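Local coordinates for cytoplasmic export protein 1 (Saccharomyces cerevisiae, PDB 3VWA) that takes part in nuclear tRNA export, binding tRNA and possibly collecting it from export receptors at the nuclear pore for delivery to the translation machinery, at residues L149-S154 with S165-Y170; L158-F163 with E181-I186; T23-C28 with Y171-S176. All coordinates share one frame; numbering follows the deposited sequence.

Contact 1. Residues L149-S154 with S165-Y170; sequences LELCSS and SRARSY
Two hydrogen bonds grip S153 OG, which accepts from R166 NH1 at 3.3 Å along a nearly straight N-H path (166°), with the oxygen only 8° out of the guanidinium plane, and donates to L151 O at 3.1 Å. L151 O takes a second, weak bond from R166 NH2 (3.4 Å), so the guanidinium edge spans both oxygens. A water bridges R166 NH2 (2.7 Å from the water oxygen) to E150 O, while R166 NE is held by a salt bridge to E162; the arginine thus has partners at all three nitrogens. Beneath this polar edge L151 packs apolar: its CD2 lies 3.7 Å from Y170 CB, and CD1 is 3.8 Å from A167 CA. The tyrosine, with CG anti to the backbone N (chi1 173°), crosses L151 obliquely. A second water connects E150 OE1 (2.9 Å from the water oxygen) to Y170 OH, and E150 OE2 is bonded to W26. The type I turn L149-C152 therefore lies between helix 160-174 and helix 52-64, whose L54 touches L151 and whose N57 bonds E150 O and C152 O; strand 153-154, which follows, pairs antiparallel with strand 126-127.

Contact 2. Residues L158-F163 with E181-I186; sequences LSAFEF and EDPNTI
The two backbones come closest where A160 CA lies 6.3 Å from P183 CA, at the first turn of helix 160-174 and in the irregular chain just ahead of helix 186-198. Each backbone is fixed by a local polar bond. S159 is the N-cap of its helix, its OG accepting from E162 N at 2.8 Å and 166°. On the other side D182 OD2 accepts from N184 N at 2.8 Å, the donor approaching from above the carboxylate plane, which makes an Asx turn around P183. Between the capped helix start and the Asx turn the side-chain packing is apolar, and P183 carries it. P183 CG sits 3.7 Å from F163 CD2, and P183 CB stands 4.2 Å above one face of the F163 ring, offset toward the rim, so the proline covers part of that face. The two side chains run alongside one another, pointing opposite ways. F163 has CG anti to its backbone N (chi1 174°), which extends the ring across to the loop; its far tip, CZ, meets I186 CG2 obliquely at 4.1 Å. L158 CD1 crosses to P183 CB at 4.0 Å, so the proline is touched by L158 before the helix and by A160 and F163 within it. V127 of strand 126-127 touches both F163 and I186. By chain order, between strand 144-146 and helix 186-198 of the kinase-like domain, the contact is consistent with an activation segment packing on its own end, just before the large helix of the C-terminal lobe.

Contact 3. Residues T23-C28 with Y171-S176; sequences TALWQC and YNIIGS
Y171 begins the last turn of helix 160-174; it takes no part in the contact, and its OH is bonded to G129 O. I173 makes the tightest meeting: its CG2, anti to the backbone N, touches L25 CD2 at 3.6 Å, the two side chains crossing at about a right angle. I174 reaches the same turn with the end of its longer branch. Its chi1 of -61° places CG1 beside the backbone N, and chi2 bends again (-76°), so that I174 CD1 becomes the common contact point: 4.0 Å from L25 CD1, 4.0 Å from A24 CB and 4.2 Å from T23 CG2. L25 is therefore met by one isoleucine at each of its methyls. G175 then breaks the helix with positive phi (65°) as the C-prime residue of a Schellman motif, evidenced by S176 N bonding Y171 O at 3.0 Å and by a weak bond from G175 N to N172 O. In the other segment, T23 N bonds W26 O at 2.8 Å and closes the tip of a beta hairpin between strands 21-22 and 26-33. That hairpin probably occupies the place of the glycine-rich loop in the N-terminal lobe of protein kinases, with a Schellman-ended helix packed against its tip.

Overall arrangement
From the N terminus, T23-C28, at the start of strand 26-33 in the six-stranded sheet, waits through 142 residues until Y171-S176 closes contact 3, the longest loop of the three. Contact 1 lies within that span, joining the turn before strand 153-154 to the middle of helix 160-174. Contact 2 starts at the beginning of that helix and ends beyond its C-terminal end, so it crosses both others. The three use successive parts of one helix, their centres about 9 to 20 Å apart. Contact 3 ties the sheet-bearing lobe to helix 160-174, while contacts 1 and 2 hold that helix to the chain on either side of it in sequence, all in the kinase-like domain preceding the HEAT repeats.

Contact 1. Residues L149-S154 with S165-Y170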
loop_
_atom_site.group_PDB
_atom_site.type_symbol
_atom_site.label_atom_id
_atom_site.label_comp_id
_atom_site.label_asym_id
_atom_site.label_seq_id
_atom_site.Cartn_x
_atom_site.Cartn_y
_atom_site.Cartn_z
ATOM N N LEU A 149 -8.926 -25.457 -18.119
ATOM C CA LEU A 149 -10.160 -25.804 -18.766
ATOM C C LEU A 149 -9.920 -27.053 -19.662
ATOM O O LEU A 149 -10.759 -27.423 -20.500
ATOM C CB LEU A 149 -10.549 -24.554 -19.553
ATOM C CG LEU A 149 -11.738 -23.668 -19.127
ATOM C CD1 LEU A 149 -12.240 -23.823 -17.677
ATOM C CD2 LEU A 149 -11.489 -22.212 -19.510
ATOM N N GLU A 150 -8.787 -27.727 -19.439
ATOM C CA GLU A 150 -8.390 -28.922 -20.236
ATOM C C GLU A 150 -9.465 -30.000 -20.384
ATOM O O GLU A 150 -9.639 -30.584 -21.464
ATOM C CB GLU A 150 -7.125 -29.579 -19.679
ATOM C CG GLU A 150 -5.901 -28.678 -19.697
ATOM C CD GLU A 150 -5.827 -27.714 -18.528
ATOM O OE1 GLU A 150 -6.702 -27.749 -17.647
ATOM O OE2 GLU A 150 -4.866 -26.920 -18.474
ATOM N N LEU A 151 -10.178 -30.268 -19.296
ATOM C CA LEU A 151 -11.155 -31.349 -19.263
ATOM C C LEU A 151 -12.586 -30.815 -19.384
ATOM O O LEU A 151 -13.535 -31.567 -19.443
ATOM C CB LEU A 151 -10.991 -32.119 -17.941
ATOM C CG LEU A 151 -9.747 -33.007 -17.799
ATOM C CD1 LEU A 151 -9.870 -33.805 -16.505
ATOM C CD2 LEU A 151 -9.631 -33.969 -18.968
ATOM N N CYS A 152 -12.729 -29.502 -19.398
ATOM C CA CYS A 152 -14.029 -28.885 -19.265
ATOM C C CYS A 152 -14.965 -29.220 -20.426
ATOM O O CYS A 152 -14.624 -29.048 -21.614
ATOM C CB CYS A 152 -13.860 -27.374 -19.185
ATOM S SG CYS A 152 -15.427 -26.524 -18.973
ATOM N N SER A 153 -16.148 -29.675 -20.066
ATOM C CA SER A 153 -17.231 -29.950 -21.028
ATOM C C SER A 153 -18.628 -29.780 -20.370
ATOM O O SER A 153 -18.778 -29.784 -19.129
ATOM C CB SER A 153 -17.086 -31.363 -21.641
ATOM O OG SER A 153 -16.228 -32.205 -20.858
ATOM N N SER A 154 -19.631 -29.616 -21.222
ATOM C CA SER A 154 -21.018 -29.506 -20.819
ATOM C C SER A 154 -21.557 -30.842 -20.323
ATOM O O SER A 154 -21.161 -31.909 -20.789
ATOM C CB SER A 154 -21.849 -29.013 -22.004
ATOM O OG SER A 154 -23.196 -28.763 -21.610
ATOM N N SER A 165 -11.841 -41.313 -19.794
ATOM C CA SER A 165 -10.546 -41.573 -20.469
ATOM C C SER A 165 -9.681 -40.312 -20.505
ATOM O O SER A 165 -8.493 -40.348 -20.141
ATOM C CB SER A 165 -10.718 -42.171 -21.886
ATOM O OG SER A 165 -12.086 -42.251 -22.200
ATOM N N ARG A 166 -10.304 -39.207 -20.915
ATOM C CA ARG A 166 -9.698 -37.896 -20.823
ATOM C C ARG A 166 -9.233 -37.646 -19.398
ATOM O O ARG A 166 -8.059 -37.371 -19.155
ATOM C CB ARG A 166 -10.686 -36.837 -21.304
ATOM C CG ARG A 166 -11.056 -37.080 -22.743
ATOM C CD ARG A 166 -11.653 -35.885 -23.464
ATOM N NE ARG A 166 -13.095 -35.776 -23.277
ATOM C CZ ARG A 166 -13.685 -34.857 -22.515
ATOM N NH1 ARG A 166 -15.016 -34.842 -22.411
ATOM N NH2 ARG A 166 -12.954 -33.946 -21.854
ATOM N N ALA A 167 -10.136 -37.821 -18.454
ATOM C CA ALA A 167 -9.797 -37.596 -17.068
ATOM C C ALA A 167 -8.595 -38.435 -16.614
ATOM O O ALA A 167 -7.688 -37.905 -15.983
ATOM C CB ALA A 167 -11.001 -37.836 -16.185
ATOM N N ARG A 168 -8.585 -39.724 -16.975
ATOM C CA ARG A 168 -7.425 -40.580 -16.767
ATOM C C ARG A 168 -6.152 -40.040 -17.464
ATOM O O ARG A 168 -5.096 -39.927 -16.850
ATOM C CB ARG A 168 -7.737 -42.019 -17.211
ATOM N N SER A 169 -6.249 -39.660 -18.732
ATOM C CA SER A 169 -5.019 -39.207 -19.414
ATOM C C SER A 169 -4.511 -37.896 -18.757
ATOM O O SER A 169 -3.312 -37.759 -18.451
ATOM C CB SER A 169 -5.245 -39.074 -20.933
ATOM O OG SER A 169 -6.027 -37.934 -21.252
ATOM N N TYR A 170 -5.438 -36.972 -18.484
ATOM C CA TYR A 170 -5.112 -35.717 -17.789
ATOM C C TYR A 170 -4.359 -35.950 -16.472
ATOM O O TYR A 170 -3.263 -35.449 -16.272
ATOM C CB TYR A 170 -6.383 -34.892 -17.558
ATOM C CG TYR A 170 -6.146 -33.685 -16.703
ATOM C CD1 TYR A 170 -5.644 -32.502 -17.248
ATOM C CD2 TYR A 170 -6.361 -33.735 -15.320
ATOM C CE1 TYR A 170 -5.396 -31.388 -16.447
ATOM C CE2 TYR A 170 -6.107 -32.630 -14.503
ATOM C CZ TYR A 170 -5.629 -31.461 -15.071
ATOM O OH TYR A 170 -5.387 -30.379 -14.266
HETATM O O HOH W 1 -5.444 -27.540 -15.073
HETATM O O HOH W 2 -10.462 -33.037 -22.352
#

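Contact 2. Residues L158-F163 with E181-I186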
loop_
_atom_site.group_PDB
_atom_site.type_symbol
_atom_site.label_atom_id
_atom_site.label_comp_id
_atom_site.label_asym_id
_atom_site.label_seq_id
_atom_site.Cartn_x
_atom_site.Cartn_y
_atom_site.Cartn_z
ATOM N N LEU A 158 -23.534 -36.105 -22.363
ATOM C CA LEU A 158 -22.144 -36.330 -22.049
ATOM C C LEU A 158 -21.948 -37.742 -21.595
ATOM O O LEU A 158 -22.605 -38.222 -20.667
ATOM C CB LEU A 158 -21.653 -35.310 -21.009
ATOM C CG LEU A 158 -20.223 -35.099 -20.507
ATOM C CD1 LEU A 158 -20.035 -35.674 -19.111
ATOM C CD2 LEU A 158 -19.125 -35.561 -21.445
ATOM N N SER A 159 -21.029 -38.408 -22.276
ATOM C CA SER A 159 -20.745 -39.785 -22.017
ATOM C C SER A 159 -19.736 -39.861 -20.882
ATOM O O SER A 159 -18.593 -39.412 -21.022
ATOM C CB SER A 159 -20.211 -40.428 -23.300
ATOM O OG SER A 159 -19.171 -41.325 -22.980
ATOM N N ALA A 160 -20.181 -40.395 -19.753
ATOM C CA ALA A 160 -19.314 -40.702 -18.627
ATOM C C ALA A 160 -18.067 -41.448 -19.084
ATOM O O ALA A 160 -16.938 -41.169 -18.630
ATOM C CB ALA A 160 -20.071 -41.557 -17.618
ATOM N N PHE A 161 -18.286 -42.421 -19.970
ATOM C CA PHE A 161 -17.210 -43.278 -20.440
ATOM C C PHE A 161 -16.124 -42.436 -21.128
ATOM O O PHE A 161 -14.947 -42.519 -20.799
ATOM C CB PHE A 161 -17.759 -44.355 -21.390
ATOM C CG PHE A 161 -16.710 -45.323 -21.874
ATOM C CD1 PHE A 161 -16.012 -45.082 -23.064
ATOM C CD2 PHE A 161 -16.402 -46.469 -21.130
ATOM C CE1 PHE A 161 -15.029 -45.965 -23.504
ATOM C CE2 PHE A 161 -15.425 -47.361 -21.575
ATOM C CZ PHE A 161 -14.739 -47.106 -22.757
ATOM N N GLU A 162 -16.553 -41.607 -22.063
ATOM C CA GLU A 162 -15.671 -40.730 -22.839
ATOM C C GLU A 162 -14.840 -39.796 -21.906
ATOM O O GLU A 162 -13.603 -39.691 -22.022
ATOM C CB GLU A 162 -16.561 -39.955 -23.826
ATOM C CG GLU A 162 -15.861 -39.243 -24.962
ATOM C CD GLU A 162 -15.167 -38.007 -24.459
ATOM O OE1 GLU A 162 -15.841 -37.144 -23.848
ATOM O OE2 GLU A 162 -13.944 -37.924 -24.643
ATOM N N PHE A 163 -15.530 -39.171 -20.951
ATOM C CA PHE A 163 -14.907 -38.234 -20.029
ATOM C C PHE A 163 -13.851 -38.917 -19.127
ATOM O O PHE A 163 -12.788 -38.384 -18.889
ATOM C CB PHE A 163 -15.993 -37.550 -19.177
ATOM C CG PHE A 163 -15.428 -36.661 -18.097
ATOM C CD1 PHE A 163 -15.292 -35.281 -18.299
ATOM C CD2 PHE A 163 -14.974 -37.205 -16.908
ATOM C CE1 PHE A 163 -14.721 -34.466 -17.318
ATOM C CE2 PHE A 163 -14.403 -36.398 -15.938
ATOM C CZ PHE A 163 -14.288 -35.030 -16.143
ATOM N N GLU A 181 -13.944 -41.218 -11.450
ATOM C CA GLU A 181 -14.251 -41.249 -12.876
ATOM C C GLU A 181 -15.640 -40.690 -13.125
ATOM O O GLU A 181 -16.071 -40.516 -14.256
ATOM C CB GLU A 181 -14.115 -42.679 -13.388
ATOM C CG GLU A 181 -12.661 -43.169 -13.350
ATOM C CD GLU A 181 -12.544 -44.643 -13.736
ATOM O OE1 GLU A 181 -13.303 -45.479 -13.152
ATOM O OE2 GLU A 181 -11.718 -44.949 -14.650
ATOM N N ASP A 182 -16.344 -40.412 -12.049
ATOM C CA ASP A 182 -17.682 -39.929 -12.189
ATOM C C ASP A 182 -17.623 -38.419 -12.433
ATOM O O ASP A 182 -17.114 -37.667 -11.586
ATOM C CB ASP A 182 -18.524 -40.284 -10.956
ATOM C CG ASP A 182 -20.009 -40.131 -11.214
ATOM O OD1 ASP A 182 -20.795 -40.865 -10.554
ATOM O OD2 ASP A 182 -20.381 -39.312 -12.101
ATOM N N PRO A 183 -18.096 -37.986 -13.610
ATOM C CA PRO A 183 -18.259 -36.580 -13.973
ATOM C C PRO A 183 -19.207 -35.811 -13.060
ATOM O O PRO A 183 -19.171 -34.581 -13.041
ATOM C CB PRO A 183 -18.887 -36.650 -15.371
ATOM C CG PRO A 183 -18.444 -37.952 -15.915
ATOM C CD PRO A 183 -18.414 -38.881 -14.737
ATOM N N ASN A 184 -20.055 -36.518 -12.311
ATOM C CA ASN A 184 -21.089 -35.853 -11.536
ATOM C C ASN A 184 -20.655 -35.579 -10.133
ATOM O O ASN A 184 -21.319 -34.861 -9.382
ATOM C CB ASN A 184 -22.339 -36.719 -11.517
ATOM C CG ASN A 184 -22.911 -36.907 -12.900
ATOM O OD1 ASN A 184 -23.310 -35.942 -13.548
ATOM N ND2 ASN A 184 -22.931 -38.143 -13.365
ATOM N N THR A 185 -19.531 -36.187 -9.784
ATOM C CA THR A 185 -18.991 -36.121 -8.461
ATOM C C THR A 185 -17.511 -35.701 -8.485
ATOM O O THR A 185 -16.907 -35.455 -7.414
ATOM C CB THR A 185 -19.081 -37.505 -7.796
ATOM O OG1 THR A 185 -18.459 -38.469 -8.650
ATOM C CG2 THR A 185 -20.535 -37.894 -7.485
ATOM N N ILE A 186 -16.904 -35.654 -9.672
ATOM C CA ILE A 186 -15.500 -35.250 -9.726
ATOM C C ILE A 186 -15.268 -33.805 -9.198
ATOM O O ILE A 186 -14.310 -33.562 -8.469
ATOM C CB ILE A 186 -14.819 -35.506 -11.097
ATOM C CG1 ILE A 186 -13.296 -35.497 -10.935
ATOM C CG2 ILE A 186 -15.283 -34.522 -12.179
ATOM C CD1 ILE A 186 -12.534 -35.838 -12.206
#

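Contact 3. Residues T23-C28 with Y171-S176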
loop_
_atom_site.group_PDB
_atom_site.type_symbol
_atom_site.label_atom_id
_atom_site.label_comp_id
_atom_site.label_asym_id
_atom_site.label_seq_id
_atom_site.Cartn_x
_atom_site.Cartn_y
_atom_site.Cartn_z
ATOM N N THR A 23 3.940 -25.663 -15.094
ATOM C CA THR A 23 3.165 -26.845 -14.745
ATOM C C THR A 23 3.470 -27.839 -15.852
ATOM O O THR A 23 4.198 -27.510 -16.768
ATOM C CB THR A 23 1.678 -26.444 -14.571
ATOM O OG1 THR A 23 1.463 -26.145 -13.191
ATOM C CG2 THR A 23 0.707 -27.485 -15.003
ATOM N N ALA A 24 2.978 -29.062 -15.760
ATOM C CA ALA A 24 3.246 -30.019 -16.810
ATOM C C ALA A 24 2.595 -29.596 -18.123
ATOM O O ALA A 24 3.062 -30.016 -19.188
ATOM C CB ALA A 24 2.768 -31.405 -16.410
ATOM N N LEU A 25 1.511 -28.804 -18.065
ATOM C CA LEU A 25 0.801 -28.421 -19.303
ATOM C C LEU A 25 1.006 -26.983 -19.819
ATOM O O LEU A 25 0.706 -26.700 -20.982
ATOM C CB LEU A 25 -0.674 -28.682 -19.175
ATOM C CG LEU A 25 -0.925 -30.154 -19.005
ATOM C CD1 LEU A 25 -2.367 -30.316 -18.645
ATOM C CD2 LEU A 25 -0.578 -30.962 -20.255
ATOM N N TRP A 26 1.489 -26.097 -18.951
ATOM C CA TRP A 26 1.545 -24.667 -19.218
ATOM C C TRP A 26 2.721 -24.035 -18.547
ATOM O O TRP A 26 3.093 -24.405 -17.413
ATOM C CB TRP A 26 0.285 -23.942 -18.691
ATOM C CG TRP A 26 -0.970 -24.480 -19.292
ATOM C CD1 TRP A 26 -1.794 -25.486 -18.802
ATOM C CD2 TRP A 26 -1.590 -24.077 -20.552
ATOM N NE1 TRP A 26 -2.830 -25.722 -19.672
ATOM C CE2 TRP A 26 -2.765 -24.920 -20.717
ATOM C CE3 TRP A 26 -1.283 -23.142 -21.539
ATOM C CZ2 TRP A 26 -3.586 -24.818 -21.823
ATOM C CZ3 TRP A 26 -2.138 -23.031 -22.628
ATOM C CH2 TRP A 26 -3.256 -23.862 -22.763
ATOM N N GLN A 27 3.284 -23.040 -19.227
ATOM C CA GLN A 27 4.111 -22.010 -18.571
ATOM C C GLN A 27 3.303 -20.734 -18.415
ATOM O O GLN A 27 2.512 -20.372 -19.293
ATOM C CB GLN A 27 5.349 -21.701 -19.390
ATOM C CG GLN A 27 6.360 -22.823 -19.344
ATOM C CD GLN A 27 7.483 -22.557 -20.302
ATOM O OE1 GLN A 27 7.267 -22.444 -21.522
ATOM N NE2 GLN A 27 8.695 -22.432 -19.766
ATOM N N CYS A 28 3.503 -20.043 -17.314
ATOM C CA CYS A 28 2.734 -18.840 -17.077
ATOM C C CYS A 28 3.685 -17.648 -16.995
ATOM O O CYS A 28 4.581 -17.617 -16.143
ATOM C CB CYS A 28 1.884 -19.010 -15.824
ATOM S SG CYS A 28 1.177 -17.499 -15.148
ATOM N N TYR A 171 -4.950 -36.732 -15.587
ATOM C CA TYR A 171 -4.332 -37.047 -14.294
ATOM C C TYR A 171 -3.023 -37.818 -14.402
ATOM O O TYR A 171 -2.137 -37.622 -13.590
ATOM C CB TYR A 171 -5.342 -37.750 -13.377
ATOM C CG TYR A 171 -6.243 -36.732 -12.745
ATOM C CD1 TYR A 171 -5.874 -36.090 -11.561
ATOM C CD2 TYR A 171 -7.412 -36.347 -13.370
ATOM C CE1 TYR A 171 -6.690 -35.128 -10.985
ATOM C CE2 TYR A 171 -8.241 -35.382 -12.810
ATOM C CZ TYR A 171 -7.869 -34.782 -11.625
ATOM O OH TYR A 171 -8.673 -33.833 -11.087
ATOM N N ASN A 172 -2.896 -38.663 -15.429
ATOM C CA ASN A 172 -1.632 -39.341 -15.726
ATOM C C ASN A 172 -0.534 -38.377 -16.178
ATOM O O ASN A 172 0.637 -38.533 -15.797
ATOM C CB ASN A 172 -1.831 -40.440 -16.779
ATOM N N ILE A 173 -0.916 -37.392 -17.000
ATOM C CA ILE A 173 0.020 -36.386 -17.471
ATOM C C ILE A 173 0.483 -35.582 -16.267
ATOM O O ILE A 173 1.678 -35.426 -16.039
ATOM C CB ILE A 173 -0.609 -35.481 -18.572
ATOM C CG1 ILE A 173 -0.590 -36.223 -19.915
ATOM C CG2 ILE A 173 0.101 -34.129 -18.645
ATOM C CD1 ILE A 173 -1.828 -36.015 -20.768
ATOM N N ILE A 174 -0.466 -35.093 -15.476
ATOM C CA ILE A 174 -0.116 -34.271 -14.326
ATOM C C ILE A 174 0.554 -35.051 -13.189
ATOM O O ILE A 174 1.067 -34.432 -12.258
ATOM C CB ILE A 174 -1.324 -33.488 -13.786
ATOM C CG1 ILE A 174 -1.852 -32.554 -14.869
ATOM C CG2 ILE A 174 -0.920 -32.687 -12.548
ATOM C CD1 ILE A 174 -0.989 -31.331 -15.053
ATOM N N GLY A 175 0.565 -36.385 -13.266
ATOM C CA GLY A 175 1.255 -37.198 -12.261
ATOM C C GLY A 175 0.549 -36.987 -10.944
ATOM O O GLY A 175 1.171 -36.709 -9.918
ATOM N N SER A 176 -0.773 -37.103 -10.996
ATOM C CA SER A 176 -1.642 -36.821 -9.866
ATOM C C SER A 176 -2.739 -37.873 -9.760
ATOM O O SER A 176 -3.087 -38.547 -10.755
ATOM C CB SER A 176 -2.294 -35.437 -10.025
ATOM O OG SER A 176 -3.198 -35.191 -8.963
#